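Local coordinates for protein peptidoglycan D,D-transpeptidase FtsI (Burkholderia pseudomallei, PDB 6HZI) that probably catalyses the D,D-transpeptidation that cross-links peptidoglycan strands, as a penicillin-binding protein with a transpeptidase domain of the beta-lactamase clan, at residues Y16-N21 against G34-I39; G116-S121 against G256-T261; Y179-S184 against T261-V266; V292-D297 against G311-A316. All blocks are in the same frame, centred on the assembly; numbering follows the deposited sequence.

Interaction 1. Residues Y16-N21 against G34-I39; sequences YITYTN and GAAMVI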
loop_
_atom_site.group_PDB
_atom_site.type_symbol
_atom_site.label_atom_id
_atom_site.label_comp_id
_atom_site.label_asym_id
_atom_site.label_seq_id
_atom_site.Cartn_x
_atom_site.Cartn_y
_atom_site.Cartn_z
ATOM N N TYR A 16 0.938 -11.875 -17.764
ATOM C CA TYR A 16 1.956 -11.500 -18.775
ATOM C C TYR A 16 2.195 -9.986 -18.706
ATOM O O TYR A 16 3.355 -9.538 -18.599
ATOM C CB TYR A 16 1.590 -11.959 -20.185
ATOM C CG TYR A 16 2.686 -11.621 -21.164
ATOM C CD1 TYR A 16 3.925 -12.250 -21.073
ATOM C CD2 TYR A 16 2.519 -10.630 -22.111
ATOM C CE1 TYR A 16 4.976 -11.891 -21.892
ATOM C CE2 TYR A 16 3.564 -10.268 -22.943
ATOM C CZ TYR A 16 4.790 -10.907 -22.842
ATOM O OH TYR A 16 5.826 -10.595 -23.667
ATOM N N ILE A 17 1.116 -9.217 -18.735
ATOM C CA ILE A 17 1.153 -7.743 -18.559
ATOM C C ILE A 17 1.967 -7.389 -17.316
ATOM O O ILE A 17 2.685 -6.365 -17.343
ATOM C CB ILE A 17 -0.261 -7.207 -18.384
ATOM C CG1 ILE A 17 -0.955 -7.081 -19.739
ATOM C CG2 ILE A 17 -0.223 -5.905 -17.581
ATOM C CD1 ILE A 17 -2.457 -6.807 -19.610
ATOM N N THR A 18 1.806 -8.160 -16.235
ATOM C CA THR A 18 2.452 -7.838 -14.935
ATOM C C THR A 18 3.949 -8.155 -15.100
ATOM O O THR A 18 4.819 -7.345 -14.713
ATOM C CB THR A 18 1.740 -8.552 -13.769
ATOM O OG1 THR A 18 0.364 -8.167 -13.634
ATOM C CG2 THR A 18 2.419 -8.252 -12.457
ATOM N N TYR A 19 4.265 -9.306 -15.677
ATOM C CA TYR A 19 5.663 -9.730 -15.930
ATOM C C TYR A 19 6.402 -8.775 -16.868
ATOM O O TYR A 19 7.519 -8.480 -16.523
ATOM C CB TYR A 19 5.690 -11.115 -16.550
ATOM C CG TYR A 19 7.030 -11.623 -17.001
ATOM C CD1 TYR A 19 7.855 -12.326 -16.124
ATOM C CD2 TYR A 19 7.399 -11.563 -18.334
ATOM C CE1 TYR A 19 9.036 -12.917 -16.555
ATOM C CE2 TYR A 19 8.572 -12.149 -18.776
ATOM C CZ TYR A 19 9.395 -12.815 -17.882
ATOM O OH TYR A 19 10.547 -13.412 -18.294
ATOM N N THR A 20 5.838 -8.324 -17.994
ATOM C CA THR A 20 6.605 -7.455 -18.943
ATOM C C THR A 20 6.912 -6.126 -18.239
ATOM O O THR A 20 8.052 -5.666 -18.280
ATOM C CB THR A 20 5.876 -7.223 -20.270
ATOM O OG1 THR A 20 4.590 -6.741 -19.900
ATOM C CG2 THR A 20 5.695 -8.484 -21.088
ATOM N N ASN A 21 5.934 -5.543 -17.562
ATOM C CA ASN A 21 6.086 -4.198 -16.951
ATOM C C ASN A 21 7.118 -4.288 -15.824
ATOM O O ASN A 21 7.980 -3.450 -15.709
ATOM C CB ASN A 21 4.708 -3.689 -16.526
ATOM C CG ASN A 21 3.960 -3.127 -17.712
ATOM O OD1 ASN A 21 4.521 -2.249 -18.333
ATOM N ND2 ASN A 21 2.725 -3.550 -18.014
ATOM N N GLY A 34 12.397 -7.263 -8.242
ATOM C CA GLY A 34 11.073 -6.641 -8.276
ATOM C C GLY A 34 9.992 -7.640 -7.935
ATOM O O GLY A 34 10.208 -8.849 -8.153
ATOM N N ALA A 35 8.848 -7.147 -7.454
ATOM C CA ALA A 35 7.643 -7.970 -7.217
ATOM C C ALA A 35 6.426 -7.130 -7.580
ATOM O O ALA A 35 6.491 -5.871 -7.464
ATOM C CB ALA A 35 7.639 -8.436 -5.792
ATOM N N ALA A 36 5.388 -7.790 -8.072
ATOM C CA ALA A 36 4.113 -7.132 -8.379
ATOM C C ALA A 36 2.971 -8.154 -8.377
ATOM O O ALA A 36 3.230 -9.348 -8.607
ATOM C CB ALA A 36 4.261 -6.391 -9.681
ATOM N N MET A 37 1.751 -7.691 -8.095
ATOM C CA MET A 37 0.558 -8.557 -8.065
ATOM C C MET A 37 -0.717 -7.722 -8.223
ATOM O O MET A 37 -0.693 -6.521 -7.889
ATOM C CB MET A 37 0.526 -9.376 -6.759
ATOM C CG MET A 37 0.153 -8.600 -5.513
ATOM S SD MET A 37 0.211 -9.595 -4.017
ATOM C CE MET A 37 -1.253 -10.615 -4.229
ATOM N N VAL A 38 -1.773 -8.366 -8.713
ATOM C CA VAL A 38 -3.106 -7.771 -8.959
ATOM C C VAL A 38 -4.104 -8.654 -8.263
ATOM O O VAL A 38 -4.020 -9.883 -8.458
ATOM C CB VAL A 38 -3.420 -7.652 -10.457
ATOM C CG1 VAL A 38 -4.724 -6.901 -10.687
ATOM C CG2 VAL A 38 -2.278 -6.931 -11.185
ATOM N N ILE A 39 -4.982 -8.021 -7.497
ATOM C CA ILE A 39 -6.118 -8.634 -6.757
ATOM C C ILE A 39 -7.421 -8.066 -7.309
ATOM O O ILE A 39 -7.543 -6.815 -7.447
ATOM C CB ILE A 39 -5.998 -8.313 -5.268
ATOM C CG1 ILE A 39 -4.628 -8.748 -4.744
ATOM C CG2 ILE A 39 -7.152 -8.954 -4.538
ATOM C CD1 ILE A 39 -4.438 -8.639 -3.230
#

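Interaction 2. Residues G116-S121 against G256-T261; sequences GVIQKS and GGKSGT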
loop_
_atom_site.group_PDB
_atom_site.type_symbol
_atom_site.label_atom_id
_atom_site.label_comp_id
_atom_site.label_asym_id
_atom_site.label_seq_id
_atom_site.Cartn_x
_atom_site.Cartn_y
_atom_site.Cartn_z
ATOM N N GLY A 116 -5.080 16.007 3.644
ATOM C CA GLY A 116 -3.787 16.654 3.349
ATOM C C GLY A 116 -2.596 15.807 3.796
ATOM O O GLY A 116 -1.613 15.701 3.045
ATOM N N VAL A 117 -2.699 15.164 4.958
ATOM C CA VAL A 117 -1.597 14.359 5.542
ATOM C C VAL A 117 -1.347 13.174 4.620
ATOM O O VAL A 117 -0.167 12.860 4.433
ATOM C CB VAL A 117 -1.923 13.949 6.995
ATOM C CG1 VAL A 117 -0.988 12.887 7.614
ATOM C CG2 VAL A 117 -1.936 15.205 7.875
ATOM N N ILE A 118 -2.390 12.548 4.071
ATOM C CA ILE A 118 -2.199 11.440 3.102
ATOM C C ILE A 118 -1.638 12.013 1.798
ATOM O O ILE A 118 -0.683 11.450 1.269
ATOM C CB ILE A 118 -3.505 10.689 2.856
ATOM C CG1 ILE A 118 -3.972 9.999 4.126
ATOM C CG2 ILE A 118 -3.357 9.703 1.713
ATOM C CD1 ILE A 118 -2.897 9.168 4.807
ATOM N N GLN A 119 -2.184 13.133 1.335
ATOM C CA GLN A 119 -1.828 13.650 0.015
ATOM C C GLN A 119 -0.339 14.017 0.036
ATOM O O GLN A 119 0.344 13.813 -0.979
ATOM C CB GLN A 119 -2.724 14.841 -0.301
ATOM C CG GLN A 119 -2.312 15.562 -1.583
ATOM C CD GLN A 119 -3.252 16.698 -1.851
ATOM O OE1 GLN A 119 -3.465 17.539 -0.991
ATOM N NE2 GLN A 119 -3.850 16.683 -3.026
ATOM N N LYS A 120 0.135 14.618 1.118
ATOM C CA LYS A 120 1.492 15.202 1.150
ATOM C C LYS A 120 2.439 14.215 1.785
ATOM O O LYS A 120 3.635 14.528 1.865
ATOM C CB LYS A 120 1.496 16.497 1.946
ATOM C CG LYS A 120 0.640 17.563 1.304
ATOM C CD LYS A 120 1.224 18.195 0.093
ATOM C CE LYS A 120 0.206 19.131 -0.535
ATOM N NZ LYS A 120 0.623 19.550 -1.892
ATOM N N SER A 121 1.894 13.112 2.284
ATOM C CA SER A 121 2.681 12.038 2.930
ATOM C C SER A 121 3.458 12.657 4.106
ATOM O O SER A 121 4.633 12.495 4.216
ATOM C CB SER A 121 3.570 11.376 1.877
ATOM O OG SER A 121 4.113 10.156 2.333
ATOM N N GLY A 256 -5.826 5.751 -7.366
ATOM C CA GLY A 256 -5.369 6.244 -6.071
ATOM C C GLY A 256 -4.416 5.227 -5.506
ATOM O O GLY A 256 -4.575 4.041 -5.810
ATOM N N GLY A 257 -3.433 5.663 -4.755
ATOM C CA GLY A 257 -2.460 4.729 -4.194
ATOM C C GLY A 257 -1.539 5.486 -3.296
ATOM O O GLY A 257 -1.802 6.654 -3.055
ATOM N N LYS A 258 -0.539 4.812 -2.781
ATOM C CA LYS A 258 0.398 5.416 -1.819
ATOM C C LYS A 258 1.779 4.820 -2.076
ATOM O O LYS A 258 1.856 3.580 -2.392
ATOM C CB LYS A 258 -0.097 5.146 -0.395
ATOM C CG LYS A 258 0.616 5.962 0.671
ATOM C CD LYS A 258 0.271 7.436 0.624
ATOM C CE LYS A 258 1.252 8.309 1.383
ATOM N NZ LYS A 258 2.587 8.295 0.743
ATOM N N SER A 259 2.818 5.654 -1.992
ATOM C CA SER A 259 4.215 5.195 -2.155
ATOM C C SER A 259 4.876 5.089 -0.785
ATOM O O SER A 259 4.426 5.796 0.190
ATOM C CB SER A 259 4.978 6.064 -3.106
ATOM O OG SER A 259 5.605 7.132 -2.430
ATOM N N GLY A 260 5.880 4.213 -0.700
ATOM C CA GLY A 260 6.796 4.160 0.449
ATOM C C GLY A 260 8.200 3.742 0.062
ATOM O O GLY A 260 8.391 3.139 -1.028
ATOM N N THR A 261 9.141 4.013 0.957
ATOM C CA THR A 261 10.572 3.717 0.776
ATOM C C THR A 261 11.060 2.967 2.014
ATOM O O THR A 261 10.750 3.380 3.121
ATOM C CB THR A 261 11.322 5.006 0.445
ATOM O OG1 THR A 261 10.601 5.655 -0.602
ATOM C CG2 THR A 261 12.741 4.727 0.012
#

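Interaction 3. Residues Y179-S184 against T261-V266; sequences YGYGLS and TAYKQV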
loop_
_atom_site.group_PDB
_atom_site.type_symbol
_atom_site.label_atom_id
_atom_site.label_comp_id
_atom_site.label_asym_id
_atom_site.label_seq_id
_atom_site.Cartn_x
_atom_site.Cartn_y
_atom_site.Cartn_z
ATOM N N TYR A 179 3.928 6.050 10.546
ATOM C CA TYR A 179 4.467 6.317 9.182
ATOM C C TYR A 179 5.285 5.122 8.663
ATOM O O TYR A 179 6.094 5.309 7.752
ATOM C CB TYR A 179 5.194 7.672 9.123
ATOM C CG TYR A 179 6.323 7.965 10.077
ATOM C CD1 TYR A 179 7.624 7.649 9.734
ATOM C CD2 TYR A 179 6.121 8.673 11.261
ATOM C CE1 TYR A 179 8.686 7.974 10.560
ATOM C CE2 TYR A 179 7.164 8.976 12.114
ATOM C CZ TYR A 179 8.460 8.650 11.744
ATOM O OH TYR A 179 9.548 8.976 12.507
ATOM N N GLY A 180 5.046 3.924 9.199
ATOM C CA GLY A 180 5.485 2.650 8.609
ATOM C C GLY A 180 6.902 2.231 8.915
ATOM O O GLY A 180 7.430 1.464 8.086
ATOM N N TYR A 181 7.471 2.624 10.058
ATOM C CA TYR A 181 8.797 2.125 10.521
ATOM C C TYR A 181 8.653 1.489 11.887
ATOM O O TYR A 181 7.791 1.945 12.697
ATOM C CB TYR A 181 9.878 3.196 10.517
ATOM C CG TYR A 181 10.172 3.642 9.124
ATOM C CD1 TYR A 181 11.140 3.018 8.369
ATOM C CD2 TYR A 181 9.402 4.628 8.530
ATOM C CE1 TYR A 181 11.340 3.370 7.044
ATOM C CE2 TYR A 181 9.623 5.019 7.224
ATOM C CZ TYR A 181 10.579 4.376 6.477
ATOM O OH TYR A 181 10.772 4.783 5.196
ATOM N N GLY A 182 9.440 0.417 12.069
ATOM C CA GLY A 182 9.487 -0.415 13.289
ATOM C C GLY A 182 8.502 -1.545 13.217
ATOM O O GLY A 182 8.187 -2.119 14.252
ATOM N N LEU A 183 7.989 -1.839 12.027
ATOM C CA LEU A 183 7.255 -3.102 11.745
ATOM C C LEU A 183 7.711 -3.572 10.372
ATOM O O LEU A 183 8.257 -2.729 9.610
ATOM C CB LEU A 183 5.737 -2.908 11.847
ATOM C CG LEU A 183 5.050 -2.192 10.677
ATOM C CD1 LEU A 183 3.531 -2.352 10.747
ATOM C CD2 LEU A 183 5.430 -0.699 10.630
ATOM N N SER A 184 7.532 -4.859 10.059
ATOM C CA SER A 184 7.915 -5.376 8.728
ATOM C C SER A 184 6.726 -6.160 8.171
ATOM O O SER A 184 5.992 -6.793 8.946
ATOM C CB SER A 184 9.216 -6.177 8.759
ATOM O OG SER A 184 9.076 -7.289 9.619
ATOM N N THR A 261 9.141 4.013 0.957
ATOM C CA THR A 261 10.572 3.717 0.776
ATOM C C THR A 261 11.060 2.967 2.014
ATOM O O THR A 261 10.750 3.380 3.121
ATOM C CB THR A 261 11.322 5.006 0.445
ATOM O OG1 THR A 261 10.601 5.655 -0.602
ATOM C CG2 THR A 261 12.741 4.727 0.012
ATOM N N ALA A 262 11.723 1.835 1.822
ATOM C CA ALA A 262 12.465 1.122 2.891
ATOM C C ALA A 262 13.961 1.219 2.559
ATOM O O ALA A 262 14.349 1.029 1.386
ATOM C CB ALA A 262 11.979 -0.304 3.016
ATOM N N TYR A 263 14.772 1.600 3.529
ATOM C CA TYR A 263 16.241 1.726 3.359
ATOM C C TYR A 263 16.875 0.512 4.010
ATOM O O TYR A 263 16.208 0.026 4.939
ATOM C CB TYR A 263 16.736 3.028 3.978
ATOM C CG TYR A 263 16.120 4.259 3.368
ATOM C CD1 TYR A 263 16.675 4.870 2.245
ATOM C CD2 TYR A 263 14.984 4.809 3.940
ATOM C CE1 TYR A 263 16.110 6.016 1.712
ATOM C CE2 TYR A 263 14.403 5.947 3.420
ATOM C CZ TYR A 263 14.962 6.536 2.305
ATOM O OH TYR A 263 14.330 7.637 1.827
ATOM N N LYS A 264 18.041 0.047 3.528
ATOM C CA LYS A 264 18.767 -1.103 4.137
ATOM C C LYS A 264 19.089 -0.750 5.583
ATOM O O LYS A 264 19.731 0.299 5.789
ATOM C CB LYS A 264 20.084 -1.436 3.439
ATOM C CG LYS A 264 19.930 -2.121 2.095
ATOM C CD LYS A 264 21.254 -2.512 1.483
ATOM C CE LYS A 264 21.068 -2.945 0.049
ATOM N NZ LYS A 264 22.335 -3.328 -0.619
ATOM N N GLN A 265 18.611 -1.570 6.525
ATOM C CA GLN A 265 18.965 -1.481 7.965
ATOM C C GLN A 265 20.484 -1.743 8.060
ATOM O O GLN A 265 21.049 -2.361 7.129
ATOM C CB GLN A 265 18.030 -2.381 8.794
ATOM C CG GLN A 265 16.584 -1.870 8.846
ATOM C CD GLN A 265 15.680 -2.650 9.775
ATOM O OE1 GLN A 265 15.976 -3.777 10.154
ATOM N NE2 GLN A 265 14.575 -2.044 10.173
ATOM N N VAL A 266 21.144 -1.157 9.064
ATOM C CA VAL A 266 22.577 -1.402 9.424
ATOM C C VAL A 266 22.622 -1.643 10.950
ATOM O O VAL A 266 23.472 -1.025 11.618
ATOM C CB VAL A 266 23.486 -0.241 8.940
ATOM C CG1 VAL A 266 24.932 -0.369 9.409
ATOM C CG2 VAL A 266 23.449 -0.079 7.418
HETATM O O HOH W 1 8.126 5.772 3.223
#

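Interaction 4. Residues V292-D297 against G311-A316; sequences VAVSVD and GPVFSA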
loop_
_atom_site.group_PDB
_atom_site.type_symbol
_atom_site.label_atom_id
_atom_site.label_comp_id
_atom_site.label_asym_id
_atom_site.label_seq_id
_atom_site.Cartn_x
_atom_site.Cartn_y
_atom_site.Cartn_z
ATOM N N VAL A 292 -3.430 -3.001 -7.021
ATOM C CA VAL A 292 -2.132 -3.339 -7.644
ATOM C C VAL A 292 -1.030 -2.938 -6.678
ATOM O O VAL A 292 -1.051 -1.788 -6.197
ATOM C CB VAL A 292 -1.989 -2.686 -9.031
ATOM C CG1 VAL A 292 -0.582 -2.837 -9.588
ATOM C CG2 VAL A 292 -2.998 -3.234 -10.036
ATOM N N ALA A 293 -0.088 -3.848 -6.436
ATOM C CA ALA A 293 1.069 -3.574 -5.567
ATOM C C ALA A 293 2.343 -3.853 -6.353
ATOM O O ALA A 293 2.419 -4.895 -7.064
ATOM C CB ALA A 293 0.989 -4.402 -4.311
ATOM N N VAL A 294 3.312 -2.964 -6.189
ATOM C CA VAL A 294 4.602 -3.011 -6.925
ATOM C C VAL A 294 5.706 -2.676 -5.947
ATOM O O VAL A 294 5.557 -1.678 -5.192
ATOM C CB VAL A 294 4.639 -2.013 -8.097
ATOM C CG1 VAL A 294 5.972 -2.086 -8.809
ATOM C CG2 VAL A 294 3.525 -2.265 -9.078
ATOM N N SER A 295 6.788 -3.435 -6.009
ATOM C CA SER A 295 8.010 -3.180 -5.206
ATOM C C SER A 295 9.272 -3.396 -6.070
ATOM O O SER A 295 9.378 -4.444 -6.741
ATOM C CB SER A 295 7.958 -4.010 -3.959
ATOM O OG SER A 295 8.974 -3.610 -3.049
ATOM N N VAL A 296 10.169 -2.407 -6.118
ATOM C CA VAL A 296 11.452 -2.456 -6.889
ATOM C C VAL A 296 12.578 -2.292 -5.867
ATOM O O VAL A 296 12.683 -1.208 -5.224
ATOM C CB VAL A 296 11.502 -1.394 -7.999
ATOM C CG1 VAL A 296 12.808 -1.367 -8.767
ATOM C CG2 VAL A 296 10.340 -1.549 -8.952
ATOM N N ASP A 297 13.345 -3.360 -5.668
ATOM C CA ASP A 297 14.408 -3.383 -4.653
ATOM C C ASP A 297 15.706 -2.846 -5.265
ATOM O O ASP A 297 16.094 -3.332 -6.351
ATOM C CB ASP A 297 14.560 -4.791 -4.101
ATOM C CG ASP A 297 15.249 -4.774 -2.758
ATOM O OD1 ASP A 297 15.222 -3.692 -2.104
ATOM O OD2 ASP A 297 15.844 -5.815 -2.399
ATOM N N GLY A 311 5.758 3.885 -8.844
ATOM C CA GLY A 311 4.519 4.562 -9.295
ATOM C C GLY A 311 4.238 4.391 -10.788
ATOM O O GLY A 311 3.129 4.050 -11.221
ATOM N N PRO A 312 5.239 4.619 -11.653
ATOM C CA PRO A 312 5.030 4.428 -13.088
ATOM C C PRO A 312 4.824 2.943 -13.458
ATOM O O PRO A 312 4.081 2.655 -14.385
ATOM C CB PRO A 312 6.303 5.039 -13.699
ATOM C CG PRO A 312 6.926 5.840 -12.587
ATOM C CD PRO A 312 6.581 5.100 -11.316
ATOM N N VAL A 313 5.407 2.016 -12.702
ATOM C CA VAL A 313 5.173 0.563 -12.952
ATOM C C VAL A 313 3.724 0.227 -12.590
ATOM O O VAL A 313 3.087 -0.432 -13.407
ATOM C CB VAL A 313 6.169 -0.338 -12.216
ATOM C CG1 VAL A 313 5.895 -1.792 -12.536
ATOM C CG2 VAL A 313 7.595 0.025 -12.577
ATOM N N PHE A 314 3.234 0.688 -11.424
ATOM C CA PHE A 314 1.798 0.649 -11.027
ATOM C C PHE A 314 0.953 1.197 -12.190
ATOM O O PHE A 314 -0.031 0.528 -12.684
ATOM C CB PHE A 314 1.549 1.484 -9.765
ATOM C CG PHE A 314 0.100 1.686 -9.392
ATOM C CD1 PHE A 314 -0.479 0.757 -8.566
ATOM C CD2 PHE A 314 -0.682 2.773 -9.801
ATOM C CE1 PHE A 314 -1.793 0.872 -8.163
ATOM C CE2 PHE A 314 -2.019 2.865 -9.407
ATOM C CZ PHE A 314 -2.568 1.913 -8.592
ATOM N N SER A 315 1.328 2.393 -12.665
ATOM C CA SER A 315 0.572 3.089 -13.743
ATOM C C SER A 315 0.405 2.176 -14.978
ATOM O O SER A 315 -0.714 2.004 -15.500
ATOM C CB SER A 315 1.234 4.386 -14.146
ATOM O OG SER A 315 0.417 5.016 -15.125
ATOM N N ALA A 316 1.512 1.664 -15.474
ATOM C CA ALA A 316 1.538 0.828 -16.706
ATOM C C ALA A 316 0.699 -0.443 -16.482
ATOM O O ALA A 316 -0.208 -0.698 -17.299
ATOM C CB ALA A 316 2.979 0.521 -17.081
#

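Interaction 1. Residues Y16-N21 against G34-I39
Thr-18 stands with both branches against Ala-36 and Val-38, and through it helix 12-28 packs on the antiparallel sheet of the penicillin-binding transpeptidase fold. The axes of helix segment 16-21 and strand segment 34-39 approach to 8.8 Å and run nearly antiparallel, at 155°. Their closest backbone point is the CA pair of Thr-18 and Ala-36, 6.8 Å apart. The two branches of Thr-18 divide the work. With chi1 at -61° the methyl lies anti to the backbone N, and its CG2 meets CB of Ala-36 end to end at 3.8 Å. The hydroxyl takes the place beside the backbone N and looks farther along the strand, where OG1 comes 3.8 Å from CG2 of Val-38; the two side chains meet at a slant. That second meeting is van der Waals, a methyl against the oxygen; the hydrogen bonds of OG1 go to the carbonyl of Ile-14, one turn earlier, and to the hydroxyl of Ser-48 on neighbouring strand 46-52. Ala-36 and Val-38 both turn toward the helix, whereas Met-37 between them turns to the other face of the sheet and packs on helix 187-198. The helix is also tied to helix 310-324: Asn-21 ND2 reaches Asp-320 there while bonding back to its own helix. In that internal bond ND2 of Asn-21 stands 2.9 Å from O of Ile-17, tilted 26° from the carbonyl plane.

Interaction 2. Residues G116-S121 against G256-T261
Ser-121 leaves helix 114-120 through a Schellman motif with positive phi (58°) and faces Lys-258 on strand 256-266, although the closest CA pair, Ile-118 and Lys-258, is still 8.2 Å apart. The lysine side chain spans this gap. It starts with CG anti to the backbone N and then bends at chi2 (70°) and again at chi4 (66°), a path that carries its end over to the helix terminus. There NZ of Lys-258 donates to OG of Ser-121 at 2.9 Å. The same nitrogen also holds on to its own strand: NZ of Lys-258 lies 3.2 Å from O of Ser-259, in the carbonyl plane and on a lone pair. Two acceptors on different elements therefore fix where NZ sits. The aliphatic part of Lys-258 passes beside the last helical turn, with CE of Lys-258 3.7 Å from O of Ile-118 and CD 4.4 Å from CG2 of the same isoleucine. OG of Ser-121 has further partners in OG of Ser-67 and NZ of Lys-70, so two lysine amines and the hydroxyl of a second serine gather round this one oxygen. Such a network matches the active site of serine penicillin-binding proteins: Ser-67 and Lys-70 fit the SxxK motif that in this family supplies the nucleophile, Ser-121 fits the start of the SxN motif, and Lys-258, Ser-259 and Gly-260 fit the K(T/S)G motif.

Interaction 3. Residues Y179-S184 against T261-V266
One direct hydrogen bond joins Tyr-181 to Thr-261: the phenol OH donates to the main-chain O of Thr-261 over a short 2.5 Å. The donor lies 20° from the carbonyl plane, and the C=O...O angle of 160° means that it comes in almost end-on. Chi1 of -66° sets CG beside the backbone N and anti to the carbonyl carbon, from where the ring extends toward strand 256-266. A water forms an indirect link, accepting from N of Thr-261 at 3.0 Å and making a weak bond to OH of Tyr-181 at 3.4 Å. The carbonyl of Thr-261 is gripped directly, its amide only through this weak water link. Thr-261 follows the residues that fit the K(T/S)G motif on the strand that borders the active-site cleft; by analogy with other serine penicillin-binding proteins, its N-H probably belongs to the oxyanion hole, a place consistent with the bound water in this ligand-free state. The opposing loop leaves helix 171-178 through a Schellman motif, in which Gly-180 has positive phi and N of Tyr-181 bonds back to O of Thr-176. Van der Waals contacts are sparse. Across the contact, OH of Tyr-181 is 4.2 Å from CE2 of Tyr-263; within the strand itself, CG2 of Thr-261 lies 3.7 Å above the plane of the Tyr-263 ring, offset toward its rim. Tyr-270 on strand 269-271 touches both Tyr-181 and Tyr-263.

Interaction 4. Residues V292-D297 against G311-A316
Helix 310-324, the last helix of the modelled chain, packs on strand 290-297 of the antiparallel sheet, with Val-292 and Val-294 meeting Val-313 and Phe-314. The short axes come within 8.1 Å at 142°, and the nearest CA pair, Val-294 and Phe-314, is 6.2 Å apart. Phe-314 turns the CD1-CE1 edge of its ring to Val-292: O of Val-292 lies in the ring plane at the edge, 3.4 Å from CE1, while CB of Val-292 is 3.7 Å from that same CE1. With CG anti to the backbone N (chi1 171°), the ring is carried from the helix down toward Val-292. Val-294 splits its branches between two helix residues. Its CG1 touches CG1 of Val-313 at 3.7 Å, the two valines meeting obliquely, and its CG2 sits 3.8 Å from N of Phe-314, against the helix backbone itself. No hydrogen bond crosses this buried interface, so shape and apolar contact account for it. The Phe-314 ring also meets Phe-279 on strand 274-283, planes about 55° apart, Val-313 touches Ala-25 of helix 12-28, and Ala-293 faces helix 187-198 on the other side of the sheet.

How the interactions relate
From the N terminus, interaction 1 closes first, a short loop returning helix 12-28 onto strand 33-40. Interactions 2 and 3 follow and cross: 116-121 and 179-184 open in turn, then meet 256-261 and 261-266, successive parts of one strand sharing Thr-261. They bring distant helical-region elements to one cleft-bordering strand. Interaction 4 closes last, another short loop between 290-297 and helix 310-324. It adjoins interaction 1, their centres 8 Å apart, because strands 33-40 and 290-297 are hydrogen-bonded neighbours and Asn-21 packs on Ala-316. Interactions 2 and 4 touch as well, where the Phe-314 ring packs on Gly-256.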